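PDB 6UYH: prolyl-tRNA synthetase from Naegleria fowleri, which probably attaches proline to its cognate tRNA, activating the amino acid with ATP at a class II core that here holds halofuginone and AMPPNP. Local coordinates for residues E415-R421 against G433-P439; V355-I359 against I394-L398; W423-I427 against K453-E457. One frame throughout, in Å; residues are numbered along the deposited sequence.

Contact 1: E415-R421 against G433-P439; sequences ERIVVTR and GNMCLIP. With EDO (1,2-ethanediol), chain B.
Parallel strands 417-419 and 435-440, joined by helix 423-431 as a beta-alpha-beta unit, approach to 4.6 Å between segment axes at 28°. Beta-branched Ile417, Val418 and Val419 suit an extended strand, pairing with Met435, Cys436 and Leu437. Hydrogen bonds alternate: Met435 N to Arg416 O (2.8 Å) and, each 2.9 Å, Val418 N to Met435 O, Leu437 N to Val418 O and Thr420 N to Leu437 O, which Thr420 OG1 (p) also bonds weakly (3.4 Å). Leu437 (m,t) loses most surface across the contact, 83 Å²; its CD1 lies 4.0 Å from Ile417 CG2 and 4.1 Å from Val419 CG2. Long Arg416 (m,m,m) curls back, NE (3.0 Å) and NH2 (2.9 Å) donating to Gly433 O; NH2 also reaches Ala228 O. Positive-phi Gly433 is C-prime in the helix-ending Schellman motif. Arg421 NH1 and NH2 donate to O1 (3.0 Å) and O2 (2.7 Å) of 1,2-ethanediol, probably from crystallisation liquor. Phe426 packs against Thr420, Cys436 and Ile438; strand 505-512 pairs antiparallel with 435-440.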
loop_
_atom_site.group_PDB
_atom_site.type_symbol
_atom_site.label_atom_id
_atom_site.label_comp_id
_atom_site.label_asym_id
_atom_site.label_seq_id
_atom_site.Cartn_x
_atom_site.Cartn_y
_atom_site.Cartn_z
ATOM N N GLU A 415 -10.440 -29.898 19.926
ATOM C CA GLU A 415 -11.601 -30.706 20.295
ATOM C C GLU A 415 -12.446 -31.082 19.087
ATOM O O GLU A 415 -13.231 -32.037 19.166
ATOM C CB GLU A 415 -12.484 -29.952 21.296
ATOM C CG GLU A 415 -11.928 -29.840 22.706
ATOM C CD GLU A 415 -12.718 -28.864 23.576
ATOM O OE1 GLU A 415 -13.480 -28.034 23.026
ATOM O OE2 GLU A 415 -12.571 -28.926 24.813
ATOM N N ARG A 416 -12.317 -30.346 17.981
ATOM C CA ARG A 416 -13.145 -30.544 16.799
ATOM C C ARG A 416 -12.382 -31.220 15.671
ATOM O O ARG A 416 -12.812 -31.165 14.515
ATOM C CB ARG A 416 -13.723 -29.210 16.327
ATOM C CG ARG A 416 -14.542 -28.503 17.387
ATOM C CD ARG A 416 -15.945 -29.039 17.463
ATOM N NE ARG A 416 -16.747 -28.570 16.343
ATOM C CZ ARG A 416 -17.331 -27.373 16.299
ATOM N NH1 ARG A 416 -17.197 -26.535 17.320
ATOM N NH2 ARG A 416 -18.045 -27.018 15.236
ATOM N N ILE A 417 -11.245 -31.833 15.986
ATOM C CA ILE A 417 -10.511 -32.687 15.057
ATOM C C ILE A 417 -10.673 -34.120 15.547
ATOM O O ILE A 417 -10.227 -34.458 16.649
ATOM C CB ILE A 417 -9.031 -32.296 14.964
ATOM C CG1 ILE A 417 -8.880 -30.902 14.355
ATOM C CG2 ILE A 417 -8.271 -33.308 14.114
ATOM C CD1 ILE A 417 -7.486 -30.314 14.541
ATOM N N VAL A 418 -11.326 -34.951 14.739
ATOM C CA VAL A 418 -11.684 -36.310 15.110
ATOM C C VAL A 418 -10.973 -37.266 14.165
ATOM O O VAL A 418 -11.048 -37.099 12.943
ATOM C CB VAL A 418 -13.205 -36.524 15.034
ATOM C CG1 VAL A 418 -13.557 -37.953 15.393
ATOM C CG2 VAL A 418 -13.926 -35.526 15.943
ATOM N N VAL A 419 -10.318 -38.278 14.727
ATOM C CA VAL A 419 -9.777 -39.375 13.927
ATOM C C VAL A 419 -10.932 -40.258 13.467
ATOM O O VAL A 419 -11.652 -40.840 14.289
ATOM C CB VAL A 419 -8.762 -40.192 14.736
ATOM C CG1 VAL A 419 -8.255 -41.379 13.914
ATOM C CG2 VAL A 419 -7.612 -39.321 15.190
ATOM N N THR A 420 -11.109 -40.378 12.155
ATOM C CA THR A 420 -12.222 -41.141 11.592
ATOM C C THR A 420 -11.643 -42.229 10.690
ATOM O O THR A 420 -11.285 -41.972 9.535
ATOM C CB THR A 420 -13.203 -40.223 10.849
ATOM O OG1 THR A 420 -12.541 -39.524 9.789
ATOM C CG2 THR A 420 -13.791 -39.195 11.808
ATOM N N ARG A 421 -11.556 -43.452 11.221
ATOM C CA ARG A 421 -10.931 -44.545 10.489
ATOM C C ARG A 421 -11.839 -45.166 9.434
ATOM O O ARG A 421 -11.330 -45.844 8.533
ATOM C CB ARG A 421 -10.468 -45.626 11.471
ATOM C CG ARG A 421 -9.333 -45.172 12.389
ATOM C CD ARG A 421 -9.191 -46.160 13.536
ATOM N NE ARG A 421 -8.154 -45.805 14.500
ATOM C CZ ARG A 421 -8.325 -44.957 15.509
ATOM N NH1 ARG A 421 -9.487 -44.339 15.675
ATOM N NH2 ARG A 421 -7.328 -44.719 16.348
ATOM N N GLY A 433 -20.021 -31.056 12.572
ATOM C CA GLY A 433 -19.195 -29.862 12.505
ATOM C C GLY A 433 -17.744 -30.045 12.881
ATOM O O GLY A 433 -17.120 -29.111 13.389
ATOM N N ASN A 434 -17.183 -31.220 12.643
ATOM C CA ASN A 434 -15.796 -31.501 12.965
ATOM C C ASN A 434 -14.954 -31.572 11.703
ATOM O O ASN A 434 -15.461 -31.781 10.596
ATOM C CB ASN A 434 -15.668 -32.825 13.727
ATOM C CG ASN A 434 -16.386 -32.803 15.052
ATOM O OD1 ASN A 434 -15.902 -32.210 16.011
ATOM N ND2 ASN A 434 -17.548 -33.463 15.122
ATOM N N MET A 435 -13.652 -31.365 11.884
ATOM C CA MET A 435 -12.671 -31.776 10.899
ATOM C C MET A 435 -12.262 -33.209 11.202
ATOM O O MET A 435 -12.273 -33.639 12.358
ATOM C CB MET A 435 -11.451 -30.861 10.924
ATOM C CG MET A 435 -11.809 -29.408 10.723
ATOM S SD MET A 435 -10.327 -28.412 10.486
ATOM C CE MET A 435 -9.807 -28.184 12.180
ATOM N N CYS A 436 -11.902 -33.944 10.150
ATOM C CA CYS A 436 -11.698 -35.381 10.234
ATOM C C CYS A 436 -10.307 -35.746 9.739
ATOM O O CYS A 436 -9.902 -35.320 8.654
ATOM C CB CYS A 436 -12.737 -36.131 9.403
ATOM S SG CYS A 436 -14.434 -35.726 9.847
ATOM N N LEU A 437 -9.602 -36.564 10.518
ATOM C CA LEU A 437 -8.338 -37.144 10.089
ATOM C C LEU A 437 -8.637 -38.523 9.526
ATOM O O LEU A 437 -9.181 -39.380 10.236
ATOM C CB LEU A 437 -7.343 -37.241 11.245
ATOM C CG LEU A 437 -6.541 -36.014 11.663
ATOM C CD1 LEU A 437 -5.893 -36.287 13.022
ATOM C CD2 LEU A 437 -5.489 -35.670 10.618
ATOM N N ILE A 438 -8.322 -38.728 8.250
ATOM C CA ILE A 438 -8.669 -39.994 7.605
ATOM C C ILE A 438 -7.406 -40.688 7.106
ATOM O O ILE A 438 -6.418 -40.021 6.760
ATOM C CB ILE A 438 -9.670 -39.792 6.451
ATOM C CG1 ILE A 438 -9.043 -38.999 5.299
ATOM C CG2 ILE A 438 -10.926 -39.111 6.953
ATOM C CD1 ILE A 438 -9.823 -39.117 3.995
ATOM N N PRO A 439 -7.392 -42.019 7.056
ATOM C CA PRO A 439 -6.315 -42.713 6.346
ATOM C C PRO A 439 -6.326 -42.275 4.894
ATOM O O PRO A 439 -7.386 -42.128 4.284
ATOM C CB PRO A 439 -6.673 -44.201 6.488
ATOM C CG PRO A 439 -7.915 -44.270 7.269
ATOM C CD PRO A 439 -8.496 -42.915 7.439
HETATM C C1 EDO B . -9.386 -42.151 19.080
HETATM O O1 EDO B . -10.189 -42.734 18.051
HETATM C C2 EDO B . -8.073 -41.674 18.481
HETATM O O2 EDO B . -7.212 -42.800 18.284
HETATM O O HOH W 1 -15.571 -33.009 18.515
#

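Contact 2: V355-I359 against I394-L398; sequences VPLRI and IKAVL
Here a helix packs on one face of a beta-sheet in the anticodon-binding domain. The axes of segments 357-359 (in strand 357-361) and 394-398 (in helix 391-415) come within 10.6 Å at 143°, roughly antiparallel. No hydrogen bond crosses; branched aliphatic side chains, whose rounded ends can mesh closely, fill the gap. The chief bump is Leu357 (t,p), pointing at the helix and entering a hollow between Ile394, Val397 and Leu398: its CD2 sits 3.9 Å from Val397 CG1 and 4.1 Å from Ile394 CG2, while its CB is 4.0 Å from Leu398 CD2. Leu398 (m,t) starts out sideways, then swings its tip toward the strand, where CD2 also meets Pro356 CG at 4.5 Å. Farther along, Ile359 (m,t) extends CD1 to 4.4 Å from CD1 of Ile394 (m,m). Strand alternation sends Arg358 elsewhere, to Glu351 and Glu360. Strand 357-361 lies between 300-304 and 370-375; Trp382 of strand 381-385 touches both Leu357 and Val397, and Val300 touches both Ile359 and Ile394.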
loop_
_atom_site.group_PDB
_atom_site.type_symbol
_atom_site.label_atom_id
_atom_site.label_comp_id
_atom_site.label_asym_id
_atom_site.label_seq_id
_atom_site.Cartn_x
_atom_site.Cartn_y
_atom_site.Cartn_z
ATOM N N VAL A 355 -12.656 -3.022 21.438
ATOM C CA VAL A 355 -11.497 -2.594 22.234
ATOM C C VAL A 355 -11.193 -3.641 23.305
ATOM O O VAL A 355 -12.090 -4.014 24.086
ATOM C CB VAL A 355 -11.759 -1.216 22.862
ATOM C CG1 VAL A 355 -10.627 -0.843 23.792
ATOM C CG2 VAL A 355 -11.908 -0.160 21.755
ATOM N N PRO A 356 -9.963 -4.155 23.388
ATOM C CA PRO A 356 -9.714 -5.294 24.292
ATOM C C PRO A 356 -9.734 -4.951 25.777
ATOM O O PRO A 356 -10.093 -5.819 26.584
ATOM C CB PRO A 356 -8.334 -5.810 23.842
ATOM C CG PRO A 356 -7.758 -4.742 22.964
ATOM C CD PRO A 356 -8.914 -4.007 22.368
ATOM N N LEU A 357 -9.377 -3.734 26.184
ATOM C CA LEU A 357 -9.301 -3.443 27.610
ATOM C C LEU A 357 -9.937 -2.095 27.904
ATOM O O LEU A 357 -9.676 -1.112 27.203
ATOM C CB LEU A 357 -7.851 -3.458 28.099
ATOM C CG LEU A 357 -7.608 -3.220 29.590
ATOM C CD1 LEU A 357 -8.228 -4.335 30.456
ATOM C CD2 LEU A 357 -6.121 -3.087 29.857
ATOM N N ARG A 358 -10.773 -2.056 28.936
ATOM C CA ARG A 358 -11.394 -0.827 29.409
ATOM C C ARG A 358 -10.921 -0.530 30.825
ATOM O O ARG A 358 -10.859 -1.429 31.671
ATOM C CB ARG A 358 -12.922 -0.944 29.375
ATOM C CG ARG A 358 -13.671 0.205 30.021
ATOM C CD ARG A 358 -15.175 0.058 29.814
ATOM N NE ARG A 358 -15.808 -0.873 30.748
ATOM C CZ ARG A 358 -16.564 -1.909 30.393
ATOM N NH1 ARG A 358 -16.795 -2.168 29.114
ATOM N NH2 ARG A 358 -17.098 -2.688 31.328
ATOM N N ILE A 359 -10.569 0.728 31.074
ATOM C CA ILE A 359 -10.242 1.214 32.412
ATOM C C ILE A 359 -11.369 2.142 32.839
ATOM O O ILE A 359 -11.669 3.122 32.146
ATOM C CB ILE A 359 -8.882 1.928 32.447
ATOM C CG1 ILE A 359 -7.763 0.932 32.126
ATOM C CG2 ILE A 359 -8.651 2.609 33.810
ATOM C CD1 ILE A 359 -6.374 1.517 32.134
ATOM N N ILE A 394 0.103 -2.832 32.167
ATOM C CA ILE A 394 -1.018 -2.842 31.232
ATOM C C ILE A 394 -0.679 -3.670 29.998
ATOM O O ILE A 394 -1.517 -4.429 29.495
ATOM C CB ILE A 394 -1.430 -1.405 30.868
ATOM C CG1 ILE A 394 -1.990 -0.684 32.102
ATOM C CG2 ILE A 394 -2.435 -1.408 29.732
ATOM C CD1 ILE A 394 -3.143 -1.416 32.774
ATOM N N LYS A 395 0.550 -3.545 29.487
ATOM C CA LYS A 395 0.976 -4.421 28.395
ATOM C C LYS A 395 0.881 -5.890 28.799
ATOM O O LYS A 395 0.501 -6.747 27.988
ATOM C CB LYS A 395 2.403 -4.081 27.967
ATOM C CG LYS A 395 2.528 -2.763 27.227
ATOM C CD LYS A 395 3.980 -2.378 26.990
ATOM C CE LYS A 395 4.075 -1.020 26.310
ATOM N NZ LYS A 395 5.482 -0.555 26.152
ATOM N N ALA A 396 1.235 -6.197 30.047
ATOM C CA ALA A 396 1.126 -7.565 30.538
ATOM C C ALA A 396 -0.325 -8.032 30.541
ATOM O O ALA A 396 -0.609 -9.204 30.270
ATOM C CB ALA A 396 1.734 -7.663 31.942
ATOM N N VAL A 397 -1.255 -7.127 30.863
ATOM C CA VAL A 397 -2.675 -7.455 30.780
ATOM C C VAL A 397 -3.071 -7.731 29.334
ATOM O O VAL A 397 -3.822 -8.670 29.047
ATOM C CB VAL A 397 -3.515 -6.320 31.392
ATOM C CG1 VAL A 397 -4.988 -6.548 31.132
ATOM C CG2 VAL A 397 -3.238 -6.208 32.890
ATOM N N LEU A 398 -2.558 -6.930 28.402
ATOM C CA LEU A 398 -2.895 -7.120 26.996
ATOM C C LEU A 398 -2.322 -8.416 26.451
ATOM O O LEU A 398 -2.961 -9.072 25.622
ATOM C CB LEU A 398 -2.396 -5.924 26.183
ATOM C CG LEU A 398 -3.085 -4.593 26.481
ATOM C CD1 LEU A 398 -2.384 -3.460 25.754
ATOM C CD2 LEU A 398 -4.552 -4.646 26.083
#

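Contact 3: W423-I427 against K453-E457; sequences WPEFI and KSKLE
Two helices of the C-terminal domain of prolyl-tRNA synthetase, 423-431 and 444-457, pack through an indole set between them. The axes of segments 423-427 and 453-457 approach to 11.3 Å at their closest and cross at -60°. Trp423 (chi1 t, chi2 -97°) turns its bulky indole toward helix 444-457 and fills the space between the axes, while small Ser454 sits where the CA atoms come nearest, 6.6 Å from Ile427 CA to Ser454 CA. Over one face of Trp423 lies Lys453, all t. Its NZ stands 3.6 Å from the centroid of the five-membered ring, 6° off the normal, a cation-pi interaction, and its CE makes a CH-pi contact with the same ring at 3.6 Å. Lysine suits this place because its aliphatic length and its charge can both use the electron-rich face. In van der Waals packing, Trp423 CZ2 meets Lys453 CG at 3.4 Å, and Ser454 CB lies 4.1 Å from both Trp423 CH2 and Phe426 CE2; its OG is hydrogen-bonded to Ile450 O, a turn earlier, and to Ala473 N of a loop. Polar bonding occurs at the indole edge, where Glu457 (m,t) extends its carboxylate past Ile427, and Trp423 NE1 donates to Glu457 OE1 at 2.9 Å and 173°.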
loop_
_atom_site.group_PDB
_atom_site.type_symbol
_atom_site.label_atom_id
_atom_site.label_comp_id
_atom_site.label_asym_id
_atom_site.label_seq_id
_atom_site.Cartn_x
_atom_site.Cartn_y
_atom_site.Cartn_z
ATOM N N TRP A 423 -15.830 -44.890 7.078
ATOM C CA TRP A 423 -16.788 -43.944 6.508
ATOM C C TRP A 423 -17.910 -43.568 7.465
ATOM O O TRP A 423 -18.225 -42.367 7.565
ATOM C CB TRP A 423 -17.364 -44.487 5.198
ATOM C CG TRP A 423 -18.210 -43.453 4.572
ATOM C CD1 TRP A 423 -19.573 -43.330 4.655
ATOM C CD2 TRP A 423 -17.747 -42.328 3.819
ATOM N NE1 TRP A 423 -19.983 -42.203 3.975
ATOM C CE2 TRP A 423 -18.880 -41.575 3.450
ATOM C CE3 TRP A 423 -16.484 -41.895 3.405
ATOM C CZ2 TRP A 423 -18.785 -40.413 2.685
ATOM C CZ3 TRP A 423 -16.391 -40.740 2.645
ATOM C CH2 TRP A 423 -17.537 -40.015 2.289
ATOM N N PRO A 424 -18.572 -44.505 8.164
ATOM C CA PRO A 424 -19.641 -44.080 9.086
ATOM C C PRO A 424 -19.155 -43.114 10.149
ATOM O O PRO A 424 -19.884 -42.185 10.515
ATOM C CB PRO A 424 -20.128 -45.405 9.696
ATOM C CG PRO A 424 -19.765 -46.441 8.685
ATOM C CD PRO A 424 -18.468 -45.978 8.091
ATOM N N GLU A 425 -17.936 -43.307 10.651
ATOM C CA GLU A 425 -17.362 -42.349 11.591
ATOM C C GLU A 425 -17.111 -41.006 10.927
ATOM O O GLU A 425 -17.371 -39.956 11.524
ATOM C CB GLU A 425 -16.056 -42.889 12.160
ATOM C CG GLU A 425 -16.242 -44.067 13.108
ATOM C CD GLU A 425 -14.917 -44.699 13.456
ATOM O OE1 GLU A 425 -14.405 -45.477 12.626
ATOM O OE2 GLU A 425 -14.382 -44.408 14.548
ATOM N N PHE A 426 -16.591 -41.029 9.698
ATOM C CA PHE A 426 -16.294 -39.801 8.964
ATOM C C PHE A 426 -17.547 -38.959 8.756
ATOM O O PHE A 426 -17.574 -37.767 9.088
ATOM C CB PHE A 426 -15.653 -40.175 7.623
ATOM C CG PHE A 426 -15.393 -39.001 6.699
ATOM C CD1 PHE A 426 -14.342 -38.133 6.934
ATOM C CD2 PHE A 426 -16.161 -38.820 5.562
ATOM C CE1 PHE A 426 -14.090 -37.079 6.073
ATOM C CE2 PHE A 426 -15.915 -37.773 4.701
ATOM C CZ PHE A 426 -14.872 -36.905 4.957
ATOM N N ILE A 427 -18.607 -39.565 8.214
ATOM C CA ILE A 427 -19.774 -38.758 7.883
ATOM C C ILE A 427 -20.448 -38.255 9.152
ATOM O O ILE A 427 -21.001 -37.149 9.169
ATOM C CB ILE A 427 -20.743 -39.545 6.979
ATOM C CG1 ILE A 427 -21.842 -38.618 6.458
ATOM C CG2 ILE A 427 -21.341 -40.746 7.709
ATOM C CD1 ILE A 427 -21.318 -37.471 5.617
ATOM N N LYS A 453 -19.486 -38.307 -2.319
ATOM C CA LYS A 453 -20.234 -39.153 -1.394
ATOM C C LYS A 453 -20.623 -38.387 -0.136
ATOM O O LYS A 453 -21.764 -38.490 0.327
ATOM C CB LYS A 453 -19.420 -40.396 -1.030
ATOM C CG LYS A 453 -20.187 -41.449 -0.226
ATOM C CD LYS A 453 -19.288 -42.651 0.052
ATOM C CE LYS A 453 -20.008 -43.738 0.825
ATOM N NZ LYS A 453 -19.006 -44.767 1.242
ATOM N N SER A 454 -19.692 -37.619 0.434
ATOM C CA SER A 454 -20.037 -36.818 1.606
ATOM C C SER A 454 -21.087 -35.767 1.267
ATOM O O SER A 454 -21.969 -35.494 2.087
ATOM C CB SER A 454 -18.786 -36.162 2.207
ATOM O OG SER A 454 -18.197 -35.225 1.323
ATOM N N LYS A 455 -21.035 -35.194 0.059
ATOM C CA LYS A 455 -22.039 -34.203 -0.335
ATOM C C LYS A 455 -23.436 -34.813 -0.371
ATOM O O LYS A 455 -24.410 -34.179 0.050
ATOM C CB LYS A 455 -21.686 -33.603 -1.695
ATOM C CG LYS A 455 -22.575 -32.439 -2.126
ATOM C CD LYS A 455 -22.156 -31.928 -3.492
ATOM C CE LYS A 455 -22.985 -30.736 -3.926
ATOM N NZ LYS A 455 -24.393 -31.130 -4.195
ATOM N N LEU A 456 -23.551 -36.044 -0.871
ATOM C CA LEU A 456 -24.850 -36.707 -0.926
ATOM C C LEU A 456 -25.397 -37.021 0.463
ATOM O O LEU A 456 -26.615 -36.995 0.666
ATOM C CB LEU A 456 -24.746 -37.988 -1.749
ATOM C CG LEU A 456 -24.738 -37.800 -3.266
ATOM C CD1 LEU A 456 -23.948 -38.917 -3.937
ATOM C CD2 LEU A 456 -26.162 -37.753 -3.806
ATOM N N GLU A 457 -24.528 -37.311 1.425
ATOM C CA GLU A 457 -24.949 -37.697 2.763
ATOM C C GLU A 457 -24.889 -36.543 3.755
ATOM O O GLU A 457 -25.116 -36.752 4.950
ATOM C CB GLU A 457 -24.092 -38.868 3.255
ATOM C CG GLU A 457 -24.073 -40.044 2.282
ATOM C CD GLU A 457 -23.252 -41.234 2.775
ATOM O OE1 GLU A 457 -22.708 -41.178 3.901
ATOM O OE2 GLU A 457 -23.152 -42.228 2.024
#

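Contacts 1 and 3 share one beta-alpha-beta unit: contact 1 pairs its two strands, and contact 3 fastens its connecting helix to helix 444-457. They interleave along the chain, their centres are 12 Å apart, and they meet directly where Phe426 CD1 approaches Ile438 CG2 and Cys436 CB, both at 3.6 Å. Contact 2 stands apart, its centre 36 Å from that of contact 1, yet helix 391-415 leads from it straight into strand 417-419. Chemistry follows place: contact 2, buried, is purely aliphatic; contact 1, partly buried, relies on backbone hydrogen bonds, one arginine side chain and an apolar face; contact 3, also partly buried, depends on charge and aromatic ring.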